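Local atomic coordinates of alkaline phosphatase D (Bacillus subtilis, PDB entry 2YEQ), a protein that hydrolyses phosphate esters, acting as a phosphodiesterase and alkaline phosphatase whose active site contains iron and calcium. Residues Y152-Y156 with R185-R190; P115-F121 with Y442-T448; M39-V44 with P69-H73. All coordinates share one frame; numbering follows the deposited sequence.

Interaction 1: residues Y152-Y156 with R185-R190; sequences YIYEY and RHAQYR. With FE (Fe (III) ion), chain B.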
loop_
_atom_site.group_PDB
_atom_site.type_symbol
_atom_site.label_atom_id
_atom_site.label_comp_id
_atom_site.label_asym_id
_atom_site.label_seq_id
_atom_site.Cartn_x
_atom_site.Cartn_y
_atom_site.Cartn_z
ATOM N N TYR A 152 -2.967 -4.627 -3.026
ATOM C CA TYR A 152 -3.027 -5.711 -2.056
ATOM C C TYR A 152 -3.598 -6.995 -2.658
ATOM O O TYR A 152 -3.194 -8.092 -2.252
ATOM C CB TYR A 152 -3.851 -5.274 -0.869
ATOM C CG TYR A 152 -3.813 -6.194 0.321
ATOM C CD1 TYR A 152 -4.598 -7.340 0.364
ATOM C CD2 TYR A 152 -3.022 -5.895 1.437
ATOM C CE1 TYR A 152 -4.590 -8.186 1.484
ATOM C CE2 TYR A 152 -3.008 -6.748 2.573
ATOM C CZ TYR A 152 -3.797 -7.889 2.577
ATOM O OH TYR A 152 -3.795 -8.727 3.666
ATOM N N ILE A 153 -4.560 -6.862 -3.584
ATOM C CA ILE A 153 -4.956 -7.957 -4.475
ATOM C C ILE A 153 -4.843 -7.493 -5.915
ATOM O O ILE A 153 -4.725 -6.292 -6.151
ATOM C CB ILE A 153 -6.416 -8.431 -4.250
ATOM C CG1 ILE A 153 -7.417 -7.303 -4.569
ATOM C CG2 ILE A 153 -6.608 -8.959 -2.819
ATOM C CD1 ILE A 153 -8.867 -7.795 -4.777
ATOM N N TYR A 154 -4.835 -8.450 -6.849
ATOM C CA TYR A 154 -4.970 -8.187 -8.275
ATOM C C TYR A 154 -6.247 -8.918 -8.731
ATOM O O TYR A 154 -6.653 -9.917 -8.113
ATOM C CB TYR A 154 -3.748 -8.651 -9.086
ATOM C CG TYR A 154 -2.525 -7.767 -8.890
ATOM C CD1 TYR A 154 -1.854 -7.729 -7.655
ATOM C CD2 TYR A 154 -2.076 -6.939 -9.906
ATOM C CE1 TYR A 154 -0.757 -6.914 -7.449
ATOM C CE2 TYR A 154 -0.960 -6.104 -9.723
ATOM C CZ TYR A 154 -0.320 -6.082 -8.482
ATOM O OH TYR A 154 0.777 -5.296 -8.281
ATOM N N GLU A 155 -6.837 -8.420 -9.811
ATOM C CA GLU A 155 -8.185 -8.810 -10.242
ATOM C C GLU A 155 -8.241 -9.867 -11.317
ATOM O O GLU A 155 -9.325 -10.397 -11.630
ATOM C CB GLU A 155 -8.939 -7.553 -10.703
ATOM C CG GLU A 155 -8.603 -7.090 -12.146
ATOM C CD GLU A 155 -7.400 -6.153 -12.221
ATOM O OE1 GLU A 155 -6.620 -6.091 -11.237
ATOM O OE2 GLU A 155 -7.209 -5.505 -13.284
ATOM N N TYR A 156 -7.093 -10.173 -11.905
ATOM C CA TYR A 156 -7.017 -11.000 -13.091
ATOM C C TYR A 156 -7.473 -12.450 -12.910
ATOM O O TYR A 156 -7.529 -12.967 -11.797
ATOM C CB TYR A 156 -5.594 -11.006 -13.633
ATOM C CG TYR A 156 -5.123 -9.636 -14.073
ATOM C CD1 TYR A 156 -5.603 -9.068 -15.243
ATOM C CD2 TYR A 156 -4.218 -8.901 -13.308
ATOM C CE1 TYR A 156 -5.195 -7.812 -15.646
ATOM C CE2 TYR A 156 -3.813 -7.644 -13.692
ATOM C CZ TYR A 156 -4.315 -7.095 -14.848
ATOM O OH TYR A 156 -3.912 -5.843 -15.234
ATOM N N ARG A 185 -11.232 -13.627 -3.814
ATOM C CA ARG A 185 -9.873 -13.234 -4.171
ATOM C C ARG A 185 -9.139 -12.708 -2.917
ATOM O O ARG A 185 -7.974 -13.050 -2.720
ATOM C CB ARG A 185 -9.882 -12.161 -5.249
ATOM C CG ARG A 185 -8.511 -11.718 -5.711
ATOM C CD ARG A 185 -7.721 -12.815 -6.343
ATOM N NE ARG A 185 -8.411 -13.612 -7.367
ATOM C CZ ARG A 185 -8.405 -13.389 -8.676
ATOM N NH1 ARG A 185 -7.782 -12.322 -9.189
ATOM N NH2 ARG A 185 -9.035 -14.255 -9.493
ATOM N N HIS A 186 -9.789 -11.874 -2.110
ATOM C CA HIS A 186 -9.193 -11.447 -0.811
ATOM C C HIS A 186 -8.829 -12.658 0.055
ATOM O O HIS A 186 -7.764 -12.696 0.657
ATOM C CB HIS A 186 -10.070 -10.497 -0.000
ATOM C CG HIS A 186 -9.944 -9.059 -0.412
ATOM N ND1 HIS A 186 -9.214 -8.058 0.180
ATOM C CD2 HIS A 186 -10.479 -8.494 -1.477
ATOM C CE1 HIS A 186 -9.380 -6.928 -0.513
ATOM N NE2 HIS A 186 -10.113 -7.185 -1.548
ATOM N N ALA A 187 -9.705 -13.658 0.092
ATOM C CA ALA A 187 -9.433 -14.874 0.835
ATOM C C ALA A 187 -8.237 -15.641 0.276
ATOM O O ALA A 187 -7.448 -16.188 1.057
ATOM C CB ALA A 187 -10.687 -15.762 0.879
ATOM N N GLN A 188 -8.079 -15.691 -1.050
ATOM C CA GLN A 188 -6.941 -16.391 -1.635
ATOM C C GLN A 188 -5.626 -15.780 -1.160
ATOM O O GLN A 188 -4.715 -16.499 -0.773
ATOM C CB GLN A 188 -6.958 -16.371 -3.160
ATOM C CG GLN A 188 -5.704 -16.964 -3.774
ATOM C CD GLN A 188 -5.745 -17.049 -5.285
ATOM O OE1 GLN A 188 -6.160 -16.095 -5.956
ATOM N NE2 GLN A 188 -5.296 -18.191 -5.839
ATOM N N TYR A 189 -5.530 -14.457 -1.258
ATOM C CA TYR A 189 -4.320 -13.711 -0.881
ATOM C C TYR A 189 -4.053 -13.793 0.615
ATOM O O TYR A 189 -2.939 -14.074 1.026
ATOM C CB TYR A 189 -4.432 -12.221 -1.317
ATOM C CG TYR A 189 -4.068 -11.982 -2.776
ATOM C CD1 TYR A 189 -4.728 -12.650 -3.798
ATOM C CD2 TYR A 189 -3.100 -11.054 -3.130
ATOM C CE1 TYR A 189 -4.406 -12.430 -5.122
ATOM C CE2 TYR A 189 -2.757 -10.832 -4.450
ATOM C CZ TYR A 189 -3.438 -11.500 -5.452
ATOM O OH TYR A 189 -3.092 -11.299 -6.769
ATOM N N ARG A 190 -5.094 -13.565 1.415
ATOM C CA ARG A 190 -4.993 -13.484 2.856
ATOM C C ARG A 190 -4.766 -14.869 3.524
ATOM O O ARG A 190 -4.401 -14.926 4.695
ATOM C CB ARG A 190 -6.243 -12.799 3.406
ATOM C CG ARG A 190 -6.231 -12.411 4.868
ATOM C CD ARG A 190 -5.052 -11.492 5.164
ATOM N NE ARG A 190 -5.278 -10.436 6.129
ATOM C CZ ARG A 190 -6.194 -9.462 6.070
ATOM N NH1 ARG A 190 -7.097 -9.387 5.100
ATOM N NH2 ARG A 190 -6.253 -8.570 7.050
HETATM FE FE FE B . 1.168 -3.390 -8.729
#
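Ile153 packs densely against two aromatic rings of helix 179-190. Its CG2 methyl sits over the middle of one face of the His186 imidazole, 4.0 Å from the ring centroid, while Ile153 CA lies over a face of the Tyr189 ring. Arg185 bends at its second and third torsions (62° and 48°), which curls the guanidinium back to the loop carbonyls: NH1 donates to Tyr154 O at 2.9 Å and to Tyr156 O at 2.7 Å, and NH2 adds a weak bond to Tyr156 O. Asn172 OD1 accepts a hydrogen bond from NE, which probably limits rotation of the guanidinium. A leucine here would probably leave both carbonyl oxygens without these donors. Looser, though also buried, is the meeting of the Tyr152 hydroxyl, which bonds to His199, with Arg190, whose NH1 bonds to His245 O: Tyr152 OH lies over one guanidinium face, 3.3 Å from Arg190 NE, at a poor hydrogen-bonding angle. Tyr189 OH, also hydrogen-bonded to His171, takes a weak bond from Tyr154 N. Tyr154 OH, hydrogen-bonded to Ser412, lies 2.0 Å from the iron, joining Cys124, Asp151 and His382 in the metal site of this calcineurin-like phosphatase.

Interaction 2: residues P115-F121 with Y442-T448; sequences PQMTFAF and YVRCTVT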
loop_
_atom_site.group_PDB
_atom_site.type_symbol
_atom_site.label_atom_id
_atom_site.label_comp_id
_atom_site.label_asym_id
_atom_site.label_seq_id
_atom_site.Cartn_x
_atom_site.Cartn_y
_atom_site.Cartn_z
ATOM N N PRO A 115 11.047 10.035 20.725
ATOM C CA PRO A 115 12.374 10.130 20.108
ATOM C C PRO A 115 12.571 9.349 18.818
ATOM O O PRO A 115 13.493 9.657 18.062
ATOM C CB PRO A 115 13.296 9.504 21.172
ATOM C CG PRO A 115 12.445 8.553 21.881
ATOM C CD PRO A 115 11.092 9.229 21.955
ATOM N N GLN A 116 11.750 8.325 18.570
ATOM C CA GLN A 116 11.970 7.456 17.417
ATOM C C GLN A 116 10.691 6.702 17.017
ATOM O O GLN A 116 9.801 6.474 17.843
ATOM C CB GLN A 116 13.090 6.467 17.707
ATOM C CG GLN A 116 13.584 5.679 16.511
ATOM C CD GLN A 116 14.803 4.815 16.833
ATOM O OE1 GLN A 116 15.920 5.305 16.883
ATOM N NE2 GLN A 116 14.586 3.520 17.007
ATOM N N MET A 117 10.614 6.369 15.734
ATOM C CA MET A 117 9.528 5.574 15.177
ATOM C C MET A 117 10.147 4.694 14.117
ATOM O O MET A 117 11.007 5.152 13.348
ATOM C CB MET A 117 8.488 6.496 14.525
ATOM C CG MET A 117 7.350 5.759 13.854
ATOM S SD MET A 117 6.236 6.863 13.003
ATOM C CE MET A 117 4.845 5.733 12.723
ATOM N N THR A 118 9.726 3.435 14.060
ATOM C CA THR A 118 10.156 2.543 12.994
ATOM C C THR A 118 8.915 1.897 12.366
ATOM O O THR A 118 8.034 1.425 13.081
ATOM C CB THR A 118 11.107 1.431 13.518
ATOM O OG1 THR A 118 12.200 2.040 14.220
ATOM C CG2 THR A 118 11.659 0.589 12.376
ATOM N N PHE A 119 8.858 1.881 11.041
ATOM C CA PHE A 119 7.705 1.291 10.343
ATOM C C PHE A 119 8.206 0.725 9.041
ATOM O O PHE A 119 9.358 0.959 8.672
ATOM C CB PHE A 119 6.557 2.298 10.190
ATOM C CG PHE A 119 6.841 3.464 9.264
ATOM C CD1 PHE A 119 6.641 3.344 7.907
ATOM C CD2 PHE A 119 7.266 4.690 9.762
ATOM C CE1 PHE A 119 6.877 4.422 7.034
ATOM C CE2 PHE A 119 7.491 5.772 8.902
ATOM C CZ PHE A 119 7.288 5.620 7.524
ATOM N N ALA A 120 7.379 -0.085 8.385
ATOM C CA ALA A 120 7.691 -0.601 7.078
ATOM C C ALA A 120 6.526 -0.208 6.167
ATOM O O ALA A 120 5.408 0.023 6.660
ATOM C CB ALA A 120 7.837 -2.121 7.086
ATOM N N PHE A 121 6.800 -0.119 4.871
ATOM C CA PHE A 121 5.709 0.023 3.890
ATOM C C PHE A 121 5.887 -0.915 2.725
ATOM O O PHE A 121 7.006 -1.258 2.314
ATOM C CB PHE A 121 5.447 1.491 3.487
ATOM C CG PHE A 121 6.516 2.135 2.683
ATOM C CD1 PHE A 121 6.481 2.092 1.303
ATOM C CD2 PHE A 121 7.520 2.882 3.305
ATOM C CE1 PHE A 121 7.421 2.748 0.536
ATOM C CE2 PHE A 121 8.481 3.556 2.542
ATOM C CZ PHE A 121 8.444 3.473 1.161
ATOM N N TYR A 442 10.525 -4.702 0.482
ATOM C CA TYR A 442 9.768 -3.654 1.142
ATOM C C TYR A 442 10.754 -2.641 1.700
ATOM O O TYR A 442 11.955 -2.808 1.549
ATOM C CB TYR A 442 8.891 -4.212 2.275
ATOM C CG TYR A 442 9.642 -4.936 3.381
ATOM C CD1 TYR A 442 10.146 -4.253 4.492
ATOM C CD2 TYR A 442 9.834 -6.296 3.314
ATOM C CE1 TYR A 442 10.835 -4.928 5.502
ATOM C CE2 TYR A 442 10.505 -6.981 4.293
ATOM C CZ TYR A 442 11.021 -6.297 5.378
ATOM O OH TYR A 442 11.672 -7.021 6.346
ATOM N N VAL A 443 10.241 -1.567 2.265
ATOM C CA VAL A 443 11.058 -0.452 2.748
ATOM C C VAL A 443 10.812 -0.285 4.228
ATOM O O VAL A 443 9.676 -0.351 4.707
ATOM C CB VAL A 443 10.759 0.873 1.982
ATOM C CG1 VAL A 443 11.622 1.992 2.496
ATOM C CG2 VAL A 443 10.937 0.671 0.482
ATOM N N ARG A 444 11.903 -0.168 4.992
ATOM C CA ARG A 444 11.812 0.063 6.430
ATOM C C ARG A 444 12.298 1.470 6.774
ATOM O O ARG A 444 13.413 1.849 6.415
ATOM C CB ARG A 444 12.689 -0.968 7.171
ATOM C CG ARG A 444 12.648 -0.844 8.679
ATOM C CD ARG A 444 13.559 -1.898 9.340
ATOM N NE ARG A 444 14.953 -1.660 9.028
ATOM C CZ ARG A 444 15.936 -2.566 9.054
ATOM N NH1 ARG A 444 15.719 -3.831 9.391
ATOM N NH2 ARG A 444 17.167 -2.193 8.744
ATOM N N CYS A 445 11.477 2.237 7.472
ATOM C CA CYS A 445 11.821 3.608 7.798
ATOM C C CYS A 445 12.055 3.762 9.311
ATOM O O CYS A 445 11.273 3.272 10.118
ATOM C CB CYS A 445 10.739 4.569 7.310
ATOM S SG CYS A 445 10.714 4.678 5.468
ATOM N N THR A 446 13.125 4.480 9.668
ATOM C CA THR A 446 13.417 4.827 11.061
ATOM C C THR A 446 13.512 6.323 11.179
ATOM O O THR A 446 14.304 6.960 10.500
ATOM C CB THR A 446 14.737 4.199 11.525
ATOM O OG1 THR A 446 14.694 2.785 11.298
ATOM C CG2 THR A 446 14.960 4.473 13.007
ATOM N N VAL A 447 12.655 6.895 11.996
ATOM C CA VAL A 447 12.473 8.317 12.027
ATOM C C VAL A 447 12.829 8.866 13.389
ATOM O O VAL A 447 12.339 8.372 14.399
ATOM C CB VAL A 447 11.010 8.682 11.736
ATOM C CG1 VAL A 447 10.828 10.223 11.694
ATOM C CG2 VAL A 447 10.562 8.002 10.417
ATOM N N THR A 448 13.639 9.923 13.391
ATOM C CA THR A 448 13.943 10.699 14.582
ATOM C C THR A 448 13.680 12.158 14.242
ATOM O O THR A 448 13.545 12.490 13.073
ATOM C CB THR A 448 15.443 10.493 14.998
ATOM O OG1 THR A 448 16.303 10.927 13.944
ATOM C CG2 THR A 448 15.724 9.007 15.259
#
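Phe119 and Phe121 each lean across to strand 440-448 and lie against the residue paired with them. Both rings start from a CG set between the backbone N and the carbonyl carbon (chi1 67° and 69°), which lays the rings across the neighbouring strand. Cys445 CB sits over one face of the Phe119 ring, 3.6 Å from CZ, and Val443 CB covers a face of the Phe121 ring in the same manner, its CG1 reaching Phe121 CE2 at 3.5 Å. The Cys445 sulfur lies oblique to the Phe119 ring but meets Phe121 at the edge, in the ring plane, with SG 3.8 Å from CE2. These strands are antiparallel neighbours (164° between their directions) in the ten-strand mixed sheet, as part of the calcineurin-like phosphatase core, and the phenylalanine face looks inward, where both rings touch Leu377 of strand 374-378 in the other main sheet. Backbone bonds pair Met117 with Val447, Phe119 with Cys445 and Phe121 with Val443; Val447 N to Met117 O, at 2.8 Å, is among the shorter. The alternate residues form the other face. Thr118 and Thr446 lie side by side pointing the same way, with Thr118 OG1 3.9 Å from Thr446 CG2. Thr118 CG2 rests near Arg444 CG, beyond which the guanidinium turns to salt bridges with Asp455 and Glu141. Next along, Ala120 CB touches Tyr442 CD1 at 4.1 Å.

Interaction 3: residues M39-V44 with P69-H73; sequences MPKQAV and PSLAH. With PE5 (3,6,9,12,15,18,21,24-octaoxahexacosan-1-ol), chain Y.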
loop_
_atom_site.group_PDB
_atom_site.type_symbol
_atom_site.label_atom_id
_atom_site.label_comp_id
_atom_site.label_asym_id
_atom_site.label_seq_id
_atom_site.Cartn_x
_atom_site.Cartn_y
_atom_site.Cartn_z
ATOM N N MET A 39 -19.959 -20.522 5.501
ATOM C CA MET A 39 -20.699 -20.234 6.723
ATOM C C MET A 39 -22.208 -20.292 6.452
ATOM O O MET A 39 -22.657 -20.034 5.336
ATOM C CB MET A 39 -20.360 -18.839 7.235
ATOM C CG MET A 39 -18.950 -18.710 7.801
ATOM S SD MET A 39 -18.794 -19.574 9.365
ATOM C CE MET A 39 -19.733 -18.516 10.435
ATOM N N PRO A 40 -22.997 -20.596 7.470
ATOM C CA PRO A 40 -24.453 -20.525 7.299
ATOM C C PRO A 40 -24.941 -19.082 7.285
ATOM O O PRO A 40 -24.273 -18.193 7.800
ATOM C CB PRO A 40 -24.981 -21.250 8.529
ATOM C CG PRO A 40 -23.923 -21.094 9.535
ATOM C CD PRO A 40 -22.638 -21.190 8.766
ATOM N N LYS A 41 -26.126 -18.865 6.746
ATOM C CA LYS A 41 -26.697 -17.532 6.640
ATOM C C LYS A 41 -27.326 -17.118 7.968
ATOM O O LYS A 41 -28.537 -16.966 8.061
ATOM C CB LYS A 41 -27.727 -17.490 5.492
ATOM C CG LYS A 41 -28.164 -16.089 5.073
ATOM C CD LYS A 41 -29.326 -16.110 4.053
ATOM C CE LYS A 41 -30.511 -15.243 4.512
ATOM N NZ LYS A 41 -31.588 -15.102 3.475
ATOM N N GLN A 42 -26.499 -16.941 8.994
ATOM C CA GLN A 42 -26.959 -16.441 10.293
ATOM C C GLN A 42 -25.822 -15.744 11.043
ATOM O O GLN A 42 -24.647 -16.019 10.801
ATOM C CB GLN A 42 -27.526 -17.574 11.161
ATOM C CG GLN A 42 -26.494 -18.591 11.608
ATOM C CD GLN A 42 -27.080 -19.960 11.963
ATOM O OE1 GLN A 42 -28.101 -20.381 11.417
ATOM N NE2 GLN A 42 -26.412 -20.665 12.873
ATOM N N ALA A 43 -26.188 -14.852 11.951
ATOM C CA ALA A 43 -25.216 -14.100 12.719
ATOM C C ALA A 43 -24.577 -15.031 13.742
ATOM O O ALA A 43 -25.250 -15.896 14.279
ATOM C CB ALA A 43 -25.863 -12.917 13.402
ATOM N N VAL A 44 -23.269 -14.873 13.960
ATOM C CA VAL A 44 -22.489 -15.755 14.835
ATOM C C VAL A 44 -21.738 -14.881 15.848
ATOM O O VAL A 44 -21.069 -13.927 15.465
ATOM C CB VAL A 44 -21.504 -16.624 14.018
ATOM C CG1 VAL A 44 -20.671 -17.547 14.936
ATOM C CG2 VAL A 44 -22.275 -17.446 12.981
ATOM N N PRO A 69 -23.587 -12.449 7.959
ATOM C CA PRO A 69 -23.454 -12.855 6.560
ATOM C C PRO A 69 -23.288 -11.675 5.593
ATOM O O PRO A 69 -22.561 -11.798 4.608
ATOM C CB PRO A 69 -24.780 -13.603 6.261
ATOM C CG PRO A 69 -25.394 -13.893 7.565
ATOM C CD PRO A 69 -24.848 -12.930 8.567
ATOM N N SER A 70 -23.968 -10.558 5.857
ATOM C CA SER A 70 -23.929 -9.432 4.916
ATOM C C SER A 70 -22.538 -8.799 4.814
ATOM O O SER A 70 -22.226 -8.154 3.800
ATOM C CB SER A 70 -24.961 -8.380 5.277
ATOM O OG SER A 70 -24.644 -7.790 6.514
ATOM N N LEU A 71 -21.696 -9.037 5.825
ATOM C CA LEU A 71 -20.284 -8.631 5.774
ATOM C C LEU A 71 -19.298 -9.821 5.765
ATOM O O LEU A 71 -18.172 -9.719 6.277
ATOM C CB LEU A 71 -20.000 -7.700 6.947
ATOM C CG LEU A 71 -20.784 -6.364 6.953
ATOM C CD1 LEU A 71 -20.546 -5.637 8.257
ATOM C CD2 LEU A 71 -20.396 -5.467 5.824
ATOM N N ALA A 72 -19.727 -10.934 5.160
ATOM C CA ALA A 72 -18.922 -12.151 5.010
ATOM C C ALA A 72 -18.388 -12.690 6.356
ATOM O O ALA A 72 -17.326 -13.321 6.416
ATOM C CB ALA A 72 -17.781 -11.934 4.010
ATOM N N HIS A 73 -19.151 -12.454 7.413
ATOM C CA HIS A 73 -18.802 -12.839 8.787
ATOM C C HIS A 73 -17.431 -12.277 9.203
ATOM O O HIS A 73 -16.687 -12.886 10.001
ATOM C CB HIS A 73 -18.860 -14.370 8.968
ATOM C CG HIS A 73 -20.250 -14.923 8.942
ATOM N ND1 HIS A 73 -20.844 -15.382 7.789
ATOM C CD2 HIS A 73 -21.156 -15.094 9.930
ATOM C CE1 HIS A 73 -22.055 -15.829 8.070
ATOM N NE2 HIS A 73 -22.274 -15.655 9.360
HETATM C C50 PE5 Y . -22.435 -21.916 13.676
HETATM O O1 PE5 Y . -21.471 -21.981 12.612
HETATM C C1 PE5 Y . -21.610 -23.158 11.795
HETATM C C2 PE5 Y . -20.420 -23.331 10.844
HETATM O O2 PE5 Y . -20.265 -24.678 10.338
HETATM C C3 PE5 Y . -19.284 -24.801 9.292
HETATM C C4 PE5 Y . -17.865 -24.760 9.824
#
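Pro69 presents its ring to the backbone of the 39-44 loop, CG resting 3.5 Å from Gln42 N and CD near the Gln42 carbonyl. From there the chain makes a short 3-10 turn, Ala72 N bonding back to Pro69 O, and Ala72 and His73 then both take left-handed backbone conformations, the CB of His73 pointing toward the loop. This loop-to-loop contact lies in the N-terminal PhoD domain, of the E-set clan, where one loop leads into strand 44-51 and the other runs from strand 59-67 to strand 74-79. The imidazole NE2 of His73 donates to Gln42 O at 2.8 Å in a nearly straight bond (170°); the acceptor lies in the ring plane, while the donor is tilted from the carbonyl plane. Pro40 O also meets the ring edge, 3.3 Å from His73 CE1; an inverse gamma turn centred on Lys41, with a weak Gln42 N to Pro40 O bond, lies between the two carbonyls. Met39 covers one face: its chain turns twice (chi2 -71°, chi3 -72°), folding CE back to 3.9 Å from the His73 ring centroid. Pro69 N lies over the opposite face, and Val44 CG2 approaches His73 CD2 at 4.0 Å.

How the interactions relate
From the N terminus, interaction 3 comes first: residues 39-44 and 69-73 close a short loop holding strands 44-51 and 59-67 of the N-terminal domain. Further along, strand 117-122 opens the widest loop, closed some 320 residues later by strand 440-448 in interaction 2. Interaction 1 nests inside it, tying the metal-binding loop after strand 145-148 to helix 179-190, whereas interaction 3 stands in series before both. Interactions 1 and 2 lie on opposite sides of the chain's centre, their centres about 27 Å apart. Interaction 3 is nearer to interaction 1, about 20 Å between centres, and none touches another.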